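Local structure of 4-hydroxybutyrate CoA-transferase (Porphyromonas gingivalis, 3EH7) at residues L264-L274 and P288-N299; I25-A36 and V57-L65. The protein probably acts as a CoA-transferase, moving coenzyme A between carboxylic acids such as acetate and 4-hydroxybutyrate. All coordinates share one frame; numbering follows the deposited sequence.

Interaction 1: residues L264-L274 and P288-N299; sequences LHPGKMVATFL and PDVELYPVDYVN
His265 turns its ring to the side of its own backbone N (chi1 -58°), and Tyr297 swings its phenol opposite the backbone N (chi1 179°), which sends the two side chains at each other from opposite directions. NE2 of His265 meets OH of Tyr297 at 2.5 Å, a short hydrogen bond at the imidazole edge. The two rings meet rim to rim. Over one imidazole face lies CE1 of Tyr293, completing an aromatic cluster. Tyr293 OH donates to Glu291 OE1, 2.7 Å away. The other carboxylate oxygen, Glu291 OE2, forms a salt bridge of 3.0 Å with Lys268 NZ, the ammonium coming from above the carboxylate plane. One long acid can thus serve both a phenol and a lysine.

Beneath these groups the backbones pair in parallel: Met269 N donates to Asp289 O, Glu291 N to Met269 O, Ala271 N to Glu291 O and Tyr293 N to Ala271 O. Beyond the strand, Thr272 OG1 donates to Tyr293 O at 2.7 Å, in the carbonyl plane, tying down the chain just before helix 295-298. On the face of Ala271, that residue's small CB lets Leu292 CD2 approach to 3.5 Å. Two residues earlier on the same face, selenomethionine Met269 lays CE against Val290 CG2 at 3.6 Å. Helix 278-284 packs here through Phe283 and Ile284. Adjacent parallel strands 269-271 and 290-292, joined through that helix, form a beta-alpha-beta crossover, the repeating element of a Rossmann-like alpha/beta domain.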
loop_
_atom_site.group_PDB
_atom_site.type_symbol
_atom_site.label_atom_id
_atom_site.label_comp_id
_atom_site.label_asym_id
_atom_site.label_seq_id
_atom_site.Cartn_x
_atom_site.Cartn_y
_atom_site.Cartn_z
ATOM N N LEU A 264 -15.267 0.060 16.705
ATOM C CA LEU A 264 -14.727 -1.277 16.884
ATOM C C LEU A 264 -14.156 -1.325 18.290
ATOM O O LEU A 264 -13.469 -0.405 18.691
ATOM C CB LEU A 264 -13.615 -1.562 15.861
ATOM C CG LEU A 264 -13.145 -3.020 15.786
ATOM C CD1 LEU A 264 -14.240 -3.958 15.165
ATOM C CD2 LEU A 264 -11.828 -3.102 15.005
ATOM N N HIS A 265 -14.425 -2.399 19.016
ATOM C CA HIS A 265 -13.958 -2.562 20.378
ATOM C C HIS A 265 -14.206 -1.323 21.225
ATOM O O HIS A 265 -13.258 -0.746 21.758
ATOM C CB HIS A 265 -12.477 -2.961 20.393
ATOM C CG HIS A 265 -12.207 -4.224 19.641
ATOM N ND1 HIS A 265 -12.710 -5.451 20.040
ATOM C CD2 HIS A 265 -11.567 -4.442 18.472
ATOM C CE1 HIS A 265 -12.358 -6.372 19.158
ATOM N NE2 HIS A 265 -11.658 -5.788 18.195
ATOM N N PRO A 266 -15.492 -0.921 21.351
ATOM C CA PRO A 266 -15.842 0.259 22.117
ATOM C C PRO A 266 -15.457 0.123 23.572
ATOM O O PRO A 266 -15.519 -0.974 24.136
ATOM C CB PRO A 266 -17.355 0.381 21.941
ATOM C CG PRO A 266 -17.805 -0.960 21.555
ATOM C CD PRO A 266 -16.683 -1.599 20.805
ATOM N N GLY A 267 -14.981 1.227 24.141
ATOM C CA GLY A 267 -14.522 1.263 25.515
ATOM C C GLY A 267 -13.199 0.582 25.808
ATOM O O GLY A 267 -12.797 0.519 26.959
ATOM N N LYS A 268 -12.518 0.067 24.791
ATOM C CA LYS A 268 -11.273 -0.671 24.994
ATOM C C LYS A 268 -10.095 0.035 24.347
ATOM O O LYS A 268 -10.259 0.654 23.304
ATOM C CB LYS A 268 -11.370 -2.086 24.395
ATOM C CG LYS A 268 -12.611 -2.906 24.820
ATOM C CD LYS A 268 -12.596 -3.274 26.290
ATOM C CE LYS A 268 -13.856 -4.070 26.664
ATOM N NZ LYS A 268 -14.013 -5.256 25.773
HETATM N N MSE A 269 -8.914 -0.078 24.969
HETATM C CA MSE A 269 -7.663 0.338 24.352
HETATM C C MSE A 269 -7.091 -0.902 23.677
HETATM O O MSE A 269 -6.735 -1.862 24.353
HETATM C CB MSE A 269 -6.669 0.856 25.398
HETATM C CG MSE A 269 -7.149 2.076 26.203
HETATM SE SE MSE A 269 -6.172 2.125 27.887
HETATM C CE MSE A 269 -7.562 1.303 28.979
ATOM N N VAL A 270 -7.019 -0.879 22.353
ATOM C CA VAL A 270 -6.568 -2.028 21.563
ATOM C C VAL A 270 -5.186 -1.708 21.000
ATOM O O VAL A 270 -4.964 -0.606 20.465
ATOM C CB VAL A 270 -7.569 -2.299 20.449
ATOM C CG1 VAL A 270 -7.037 -3.335 19.458
ATOM C CG2 VAL A 270 -8.903 -2.733 21.048
ATOM N N ALA A 271 -4.267 -2.653 21.152
ATOM C CA ALA A 271 -2.878 -2.512 20.760
ATOM C C ALA A 271 -2.344 -3.905 20.433
ATOM O O ALA A 271 -3.032 -4.885 20.629
ATOM C CB ALA A 271 -2.037 -1.845 21.898
ATOM N N THR A 272 -1.108 -3.987 19.946
ATOM C CA THR A 272 -0.462 -5.279 19.707
ATOM C C THR A 272 0.755 -5.489 20.585
ATOM O O THR A 272 1.092 -6.624 20.873
ATOM C CB THR A 272 -0.188 -5.524 18.193
ATOM O OG1 THR A 272 0.016 -6.921 17.956
ATOM C CG2 THR A 272 0.994 -4.707 17.637
ATOM N N PHE A 273 1.382 -4.406 21.066
ATOM C CA PHE A 273 2.430 -4.471 22.095
ATOM C C PHE A 273 2.422 -3.177 22.923
ATOM O O PHE A 273 1.778 -2.170 22.553
ATOM C CB PHE A 273 3.825 -4.830 21.511
ATOM C CG PHE A 273 4.580 -3.676 20.861
ATOM C CD1 PHE A 273 4.333 -3.317 19.530
ATOM C CD2 PHE A 273 5.547 -2.973 21.563
ATOM C CE1 PHE A 273 5.021 -2.264 18.901
ATOM C CE2 PHE A 273 6.253 -1.881 20.953
ATOM C CZ PHE A 273 5.997 -1.543 19.616
ATOM N N LEU A 274 3.084 -3.234 24.078
ATOM C CA LEU A 274 3.090 -2.107 25.035
ATOM C C LEU A 274 4.479 -1.916 25.586
ATOM O O LEU A 274 5.231 -2.885 25.729
ATOM C CB LEU A 274 2.162 -2.384 26.210
ATOM C CG LEU A 274 0.704 -2.616 25.864
ATOM C CD1 LEU A 274 -0.055 -3.141 27.063
ATOM C CD2 LEU A 274 0.063 -1.331 25.290
ATOM N N PRO A 288 -9.314 -5.273 32.164
ATOM C CA PRO A 288 -10.030 -5.736 30.971
ATOM C C PRO A 288 -10.319 -4.648 29.938
ATOM O O PRO A 288 -10.790 -4.967 28.861
ATOM C CB PRO A 288 -11.345 -6.303 31.533
ATOM C CG PRO A 288 -11.520 -5.675 32.851
ATOM C CD PRO A 288 -10.166 -5.261 33.364
ATOM N N ASP A 289 -10.075 -3.381 30.260
ATOM C CA ASP A 289 -10.241 -2.327 29.276
ATOM C C ASP A 289 -9.049 -2.240 28.321
ATOM O O ASP A 289 -9.090 -1.447 27.398
ATOM C CB ASP A 289 -10.431 -0.973 29.962
ATOM C CG ASP A 289 -11.710 -0.912 30.788
ATOM O OD1 ASP A 289 -12.636 -1.679 30.483
ATOM O OD2 ASP A 289 -11.773 -0.120 31.742
ATOM N N VAL A 290 -7.991 -3.016 28.577
ATOM C CA VAL A 290 -6.825 -3.081 27.711
ATOM C C VAL A 290 -6.820 -4.449 27.065
ATOM O O VAL A 290 -6.839 -5.465 27.778
ATOM C CB VAL A 290 -5.495 -2.915 28.489
ATOM C CG1 VAL A 290 -4.286 -3.045 27.542
ATOM C CG2 VAL A 290 -5.458 -1.582 29.241
ATOM N N GLU A 291 -6.819 -4.479 25.725
ATOM C CA GLU A 291 -6.834 -5.721 25.006
ATOM C C GLU A 291 -5.741 -5.731 23.946
ATOM O O GLU A 291 -5.688 -4.844 23.081
ATOM C CB GLU A 291 -8.227 -5.973 24.385
ATOM C CG GLU A 291 -9.265 -6.293 25.431
ATOM C CD GLU A 291 -10.663 -6.547 24.871
ATOM O OE1 GLU A 291 -10.897 -6.343 23.657
ATOM O OE2 GLU A 291 -11.546 -6.889 25.682
ATOM N N LEU A 292 -4.839 -6.710 24.051
ATOM C CA LEU A 292 -3.868 -6.939 22.998
ATOM C C LEU A 292 -4.327 -8.068 22.103
ATOM O O LEU A 292 -4.920 -9.050 22.576
ATOM C CB LEU A 292 -2.479 -7.252 23.525
ATOM C CG LEU A 292 -1.744 -6.171 24.322
ATOM C CD1 LEU A 292 -0.216 -6.349 24.285
ATOM C CD2 LEU A 292 -2.184 -4.741 23.927
ATOM N N TYR A 293 -4.052 -7.898 20.804
ATOM C CA TYR A 293 -4.275 -8.931 19.786
ATOM C C TYR A 293 -3.017 -9.041 18.934
ATOM O O TYR A 293 -2.199 -8.114 18.879
ATOM C CB TYR A 293 -5.448 -8.574 18.885
ATOM C CG TYR A 293 -6.759 -8.363 19.586
ATOM C CD1 TYR A 293 -7.060 -7.149 20.189
ATOM C CD2 TYR A 293 -7.713 -9.389 19.636
ATOM C CE1 TYR A 293 -8.272 -6.957 20.831
ATOM C CE2 TYR A 293 -8.905 -9.226 20.277
ATOM C CZ TYR A 293 -9.206 -8.010 20.863
ATOM O OH TYR A 293 -10.425 -7.866 21.525
ATOM N N PRO A 294 -2.857 -10.175 18.246
ATOM C CA PRO A 294 -1.717 -10.310 17.367
ATOM C C PRO A 294 -1.739 -9.311 16.209
ATOM O O PRO A 294 -2.802 -8.772 15.802
ATOM C CB PRO A 294 -1.785 -11.771 16.889
ATOM C CG PRO A 294 -3.110 -12.270 17.276
ATOM C CD PRO A 294 -3.632 -11.420 18.372
ATOM N N VAL A 295 -0.551 -9.051 15.694
ATOM C CA VAL A 295 -0.380 -7.945 14.772
ATOM C C VAL A 295 -1.192 -8.107 13.463
ATOM O O VAL A 295 -1.582 -7.100 12.848
ATOM C CB VAL A 295 1.120 -7.655 14.510
ATOM C CG1 VAL A 295 1.801 -8.839 13.714
ATOM C CG2 VAL A 295 1.277 -6.279 13.802
ATOM N N ASP A 296 -1.463 -9.361 13.051
ATOM C CA ASP A 296 -2.242 -9.600 11.847
ATOM C C ASP A 296 -3.698 -9.211 12.024
ATOM O O ASP A 296 -4.422 -9.110 11.040
ATOM C CB ASP A 296 -2.116 -11.046 11.339
ATOM C CG ASP A 296 -2.535 -12.083 12.362
ATOM O OD1 ASP A 296 -2.259 -11.926 13.566
ATOM O OD2 ASP A 296 -3.080 -13.099 11.940
ATOM N N TYR A 297 -4.139 -8.997 13.263
ATOM C CA TYR A 297 -5.434 -8.423 13.509
ATOM C C TYR A 297 -5.330 -6.914 13.639
ATOM O O TYR A 297 -5.919 -6.165 12.830
ATOM C CB TYR A 297 -6.094 -9.067 14.747
ATOM C CG TYR A 297 -7.451 -8.493 15.071
ATOM C CD1 TYR A 297 -8.577 -8.877 14.359
ATOM C CD2 TYR A 297 -7.602 -7.542 16.075
ATOM C CE1 TYR A 297 -9.827 -8.345 14.642
ATOM C CE2 TYR A 297 -8.831 -7.020 16.376
ATOM C CZ TYR A 297 -9.940 -7.423 15.667
ATOM O OH TYR A 297 -11.135 -6.875 15.966
ATOM N N VAL A 298 -4.523 -6.443 14.593
ATOM C CA VAL A 298 -4.488 -5.000 14.929
ATOM C C VAL A 298 -4.037 -4.104 13.781
ATOM O O VAL A 298 -4.622 -3.018 13.567
ATOM C CB VAL A 298 -3.662 -4.694 16.192
ATOM C CG1 VAL A 298 -3.689 -3.166 16.554
ATOM C CG2 VAL A 298 -4.149 -5.556 17.370
ATOM N N ASN A 299 -3.011 -4.538 13.045
ATOM C CA ASN A 299 -2.378 -3.702 12.033
ATOM C C ASN A 299 -2.933 -3.964 10.630
ATOM O O ASN A 299 -2.444 -3.414 9.656
ATOM C CB ASN A 299 -0.850 -3.929 12.013
ATOM C CG ASN A 299 -0.078 -3.051 12.984
ATOM O OD1 ASN A 299 -0.452 -2.908 14.153
ATOM N ND2 ASN A 299 1.070 -2.550 12.529
#

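Interaction 2: residues I25-A36 and V57-L65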
loop_
_atom_site.group_PDB
_atom_site.type_symbol
_atom_site.label_atom_id
_atom_site.label_comp_id
_atom_site.label_asym_id
_atom_site.label_seq_id
_atom_site.Cartn_x
_atom_site.Cartn_y
_atom_site.Cartn_z
ATOM N N ILE A 25 18.655 -25.124 21.330
ATOM C CA ILE A 25 18.711 -24.445 20.050
ATOM C C ILE A 25 19.898 -25.009 19.293
ATOM O O ILE A 25 20.926 -25.284 19.895
ATOM C CB ILE A 25 18.930 -22.943 20.199
ATOM C CG1 ILE A 25 17.840 -22.309 21.076
ATOM C CG2 ILE A 25 18.963 -22.287 18.805
ATOM C CD1 ILE A 25 18.081 -20.837 21.362
ATOM N N LYS A 26 19.764 -25.156 17.973
ATOM C CA LYS A 26 20.803 -25.792 17.156
ATOM C C LYS A 26 21.342 -24.792 16.159
ATOM O O LYS A 26 20.635 -23.841 15.761
ATOM C CB LYS A 26 20.260 -27.053 16.460
ATOM C CG LYS A 26 19.790 -28.125 17.458
ATOM C CD LYS A 26 19.230 -29.421 16.842
ATOM C CE LYS A 26 17.975 -29.210 15.962
ATOM N NZ LYS A 26 16.690 -28.820 16.648
ATOM N N ASN A 27 22.608 -24.972 15.780
ATOM C CA ASN A 27 23.252 -24.048 14.845
ATOM C C ASN A 27 22.462 -23.929 13.556
ATOM O O ASN A 27 21.867 -24.892 13.095
ATOM C CB ASN A 27 24.705 -24.444 14.539
ATOM C CG ASN A 27 25.715 -23.472 15.152
ATOM O OD1 ASN A 27 25.747 -22.262 14.813
ATOM N ND2 ASN A 27 26.528 -23.983 16.069
ATOM N N GLY A 28 22.438 -22.727 13.001
ATOM C CA GLY A 28 21.704 -22.469 11.775
ATOM C C GLY A 28 20.207 -22.245 11.932
ATOM O O GLY A 28 19.529 -22.056 10.934
ATOM N N GLU A 29 19.680 -22.295 13.163
ATOM C CA GLU A 29 18.241 -22.127 13.396
ATOM C C GLU A 29 17.884 -20.645 13.496
ATOM O O GLU A 29 18.748 -19.803 13.760
ATOM C CB GLU A 29 17.789 -22.900 14.644
ATOM C CG GLU A 29 17.644 -24.430 14.397
ATOM C CD GLU A 29 17.129 -25.181 15.602
ATOM O OE1 GLU A 29 17.181 -24.621 16.729
ATOM O OE2 GLU A 29 16.672 -26.345 15.442
ATOM N N ARG A 30 16.636 -20.313 13.209
ATOM C CA ARG A 30 16.142 -18.961 13.435
ATOM C C ARG A 30 15.333 -18.935 14.732
ATOM O O ARG A 30 14.428 -19.744 14.929
ATOM C CB ARG A 30 15.290 -18.462 12.280
ATOM C CG ARG A 30 14.993 -16.989 12.402
ATOM C CD ARG A 30 13.988 -16.475 11.397
ATOM N NE ARG A 30 14.602 -16.020 10.153
ATOM C CZ ARG A 30 14.764 -16.780 9.077
ATOM N NH1 ARG A 30 14.390 -18.061 9.088
ATOM N NH2 ARG A 30 15.329 -16.275 7.993
ATOM N N VAL A 31 15.674 -17.997 15.608
ATOM C CA VAL A 31 15.076 -17.904 16.937
ATOM C C VAL A 31 14.343 -16.590 16.997
ATOM O O VAL A 31 14.946 -15.558 16.739
ATOM C CB VAL A 31 16.168 -17.899 18.023
ATOM C CG1 VAL A 31 15.549 -17.851 19.408
ATOM C CG2 VAL A 31 17.072 -19.096 17.867
ATOM N N ALA A 32 13.041 -16.634 17.292
ATOM C CA ALA A 32 12.233 -15.431 17.461
ATOM C C ALA A 32 12.120 -15.148 18.957
ATOM O O ALA A 32 12.024 -16.078 19.757
ATOM C CB ALA A 32 10.865 -15.627 16.857
ATOM N N LEU A 33 12.176 -13.877 19.333
ATOM C CA LEU A 33 12.091 -13.465 20.738
ATOM C C LEU A 33 10.903 -12.594 20.883
ATOM O O LEU A 33 10.585 -11.879 19.955
ATOM C CB LEU A 33 13.307 -12.633 21.151
ATOM C CG LEU A 33 14.700 -13.262 21.078
ATOM C CD1 LEU A 33 15.711 -12.252 21.565
ATOM C CD2 LEU A 33 14.763 -14.518 21.899
ATOM N N SER A 34 10.274 -12.615 22.055
ATOM C CA SER A 34 9.251 -11.614 22.363
ATOM C C SER A 34 9.755 -10.214 22.053
ATOM O O SER A 34 10.906 -9.874 22.335
ATOM C CB SER A 34 8.807 -11.662 23.834
ATOM O OG SER A 34 8.049 -12.796 24.154
ATOM N N HIS A 35 8.873 -9.414 21.472
ATOM C CA HIS A 35 9.194 -8.083 20.978
ATOM C C HIS A 35 9.394 -7.055 22.088
ATOM O O HIS A 35 8.748 -7.114 23.126
ATOM C CB HIS A 35 8.064 -7.603 20.045
ATOM C CG HIS A 35 8.330 -6.288 19.389
ATOM N ND1 HIS A 35 9.532 -5.997 18.784
ATOM C CD2 HIS A 35 7.534 -5.209 19.187
ATOM C CE1 HIS A 35 9.480 -4.778 18.269
ATOM N NE2 HIS A 35 8.283 -4.271 18.514
ATOM N N ALA A 36 10.297 -6.103 21.831
ATOM C CA ALA A 36 10.428 -4.857 22.598
ATOM C C ALA A 36 10.548 -5.080 24.111
ATOM O O ALA A 36 11.531 -5.689 24.570
ATOM C CB ALA A 36 9.280 -3.840 22.227
ATOM N N VAL A 57 23.300 -19.280 14.208
ATOM C CA VAL A 57 21.969 -18.917 14.743
ATOM C C VAL A 57 21.531 -17.490 14.383
ATOM O O VAL A 57 22.259 -16.528 14.590
ATOM C CB VAL A 57 21.891 -19.063 16.278
ATOM C CG1 VAL A 57 20.489 -18.798 16.762
ATOM C CG2 VAL A 57 22.333 -20.439 16.690
ATOM N N GLU A 58 20.305 -17.371 13.884
ATOM C CA GLU A 58 19.760 -16.106 13.418
ATOM C C GLU A 58 18.666 -15.633 14.357
ATOM O O GLU A 58 17.694 -16.351 14.559
ATOM C CB GLU A 58 19.178 -16.342 12.035
ATOM C CG GLU A 58 18.667 -15.117 11.332
ATOM C CD GLU A 58 18.457 -15.356 9.835
ATOM O OE1 GLU A 58 19.259 -16.090 9.207
ATOM O OE2 GLU A 58 17.493 -14.797 9.291
ATOM N N ILE A 59 18.814 -14.454 14.954
ATOM C CA ILE A 59 17.779 -13.948 15.846
ATOM C C ILE A 59 16.833 -13.133 15.012
ATOM O O ILE A 59 17.259 -12.200 14.345
ATOM C CB ILE A 59 18.322 -13.082 16.991
ATOM C CG1 ILE A 59 19.269 -13.883 17.903
ATOM C CG2 ILE A 59 17.194 -12.550 17.818
ATOM C CD1 ILE A 59 18.657 -15.060 18.584
ATOM N N TYR A 60 15.554 -13.494 15.017
ATOM C CA TYR A 60 14.558 -12.680 14.327
ATOM C C TYR A 60 13.963 -11.729 15.335
ATOM O O TYR A 60 13.410 -12.170 16.332
ATOM C CB TYR A 60 13.462 -13.539 13.666
ATOM C CG TYR A 60 12.447 -12.695 12.938
ATOM C CD1 TYR A 60 12.712 -12.191 11.681
ATOM C CD2 TYR A 60 11.257 -12.345 13.540
ATOM C CE1 TYR A 60 11.800 -11.380 11.029
ATOM C CE2 TYR A 60 10.353 -11.538 12.909
ATOM C CZ TYR A 60 10.624 -11.069 11.649
ATOM O OH TYR A 60 9.709 -10.267 11.023
ATOM N N HIS A 61 14.071 -10.426 15.063
ATOM C CA HIS A 61 13.561 -9.378 15.943
ATOM C C HIS A 61 13.154 -8.167 15.094
ATOM O O HIS A 61 13.428 -8.117 13.897
ATOM C CB HIS A 61 14.629 -8.962 16.946
ATOM C CG HIS A 61 15.809 -8.298 16.307
ATOM N ND1 HIS A 61 15.770 -6.996 15.859
ATOM C CD2 HIS A 61 17.036 -8.770 15.992
ATOM C CE1 HIS A 61 16.928 -6.688 15.305
ATOM N NE2 HIS A 61 17.711 -7.751 15.367
HETATM N N MSE A 62 12.488 -7.199 15.711
HETATM C CA MSE A 62 12.108 -5.988 14.999
HETATM C C MSE A 62 12.535 -4.766 15.767
HETATM O O MSE A 62 11.799 -3.805 15.848
HETATM C CB MSE A 62 10.615 -5.960 14.788
HETATM C CG MSE A 62 10.158 -7.072 13.942
HETATM SE SE MSE A 62 8.259 -6.917 13.588
HETATM C CE MSE A 62 8.118 -8.594 12.801
ATOM N N LEU A 63 13.728 -4.827 16.337
ATOM C CA LEU A 63 14.266 -3.736 17.131
ATOM C C LEU A 63 15.280 -2.959 16.319
ATOM O O LEU A 63 15.904 -3.503 15.394
ATOM C CB LEU A 63 14.953 -4.269 18.374
ATOM C CG LEU A 63 14.081 -5.185 19.224
ATOM C CD1 LEU A 63 14.926 -5.989 20.192
ATOM C CD2 LEU A 63 12.989 -4.344 19.957
ATOM N N CYS A 64 15.429 -1.686 16.668
ATOM C CA CYS A 64 16.532 -0.871 16.190
ATOM C C CYS A 64 17.655 -0.930 17.197
ATOM O O CYS A 64 17.683 -0.160 18.156
ATOM C CB CYS A 64 16.099 0.566 16.024
ATOM S SG CYS A 64 14.696 0.719 14.952
ATOM N N LEU A 65 18.577 -1.858 16.973
ATOM C CA LEU A 65 19.728 -2.018 17.837
ATOM C C LEU A 65 20.672 -0.844 17.550
ATOM O O LEU A 65 20.987 -0.565 16.384
ATOM C CB LEU A 65 20.411 -3.363 17.561
ATOM C CG LEU A 65 19.534 -4.622 17.617
ATOM C CD1 LEU A 65 20.409 -5.857 17.460
ATOM C CD2 LEU A 65 18.738 -4.678 18.910
HETATM O O HOH W 1 16.070 -13.494 10.873
HETATM O O HOH W 2 11.344 -7.769 18.147
#
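A beta-alpha-beta unit of the N-terminal Rossmann-like domain is closed here: strand 30-33 leads through helix 41-49 to strand 58-60, which lies parallel beside it at the margin of the sheet within this chain. Glu58 N donates to Glu29 O, Val31 N to Glu58 O and Tyr60 N to Val31 O, each bond close to straight.

The branched residues suit the face turned to the helix. Val31 CG2 packs on Val57 CG1 at 3.6 Å, and Ile59 folds CD1 back against Val31 CB at 3.8 Å. Leu33 CD1 lies beside Ile59 CG2, while Leu47 and Val44 of helix 41-49 cover Ile59 and Leu33.

The other face is polar at its outer end. Arg30 and Glu58 run side by side in the same direction, and Arg30 NH2 forms a salt bridge with Glu58 OE2 at 2.9 Å. Their flat groups stand 76° apart, so this is not a coplanar, two-pronged pairing. A water fills in the second link, accepting from Arg30 NE and donating to Glu58 OE2, while Arg30 NH1 is taken up by His119 O. Tyr60 CB rests against Arg30 CD, using the aliphatic part of the arginine.

Past the strands, Cys64 anchors its loop through a disulfide to Cys329. Nearby, Leu63 CD2 touches Ala36 CA at 3.7 Å. With its ring swung anti to the backbone N (chi1 -176°), His35 brings CE1 close to Met62 O and CB, while NE2 is bonded to Ser336 OG. Its other ring nitrogen, ND1, reaches a water at 2.6 Å that lies in the imidazole plane and accepts from Met62 N at 2.8 Å.

Overall arrangement
Interaction 2 comes first along the chain and closes before interaction 1 opens; their centres lie about 25 Å apart. Each is a pair of neighbouring parallel strands joined through a helix, but in different sheets: 30-33 and 58-60 belong to the six-stranded N-terminal sheet, 269-271 and 290-292 to the larger mixed sheet. The segments that follow the first strand of each pair meet, where the rings of Phe273 and His35 pack edge-to-face and Phe273 CE2 touches Ala36 CB. Helix 109-114 also bridges them, with Pro110 against Val295 and Val109 against Tyr60 and Met62. The two sheets thus meet through residues that follow their strands.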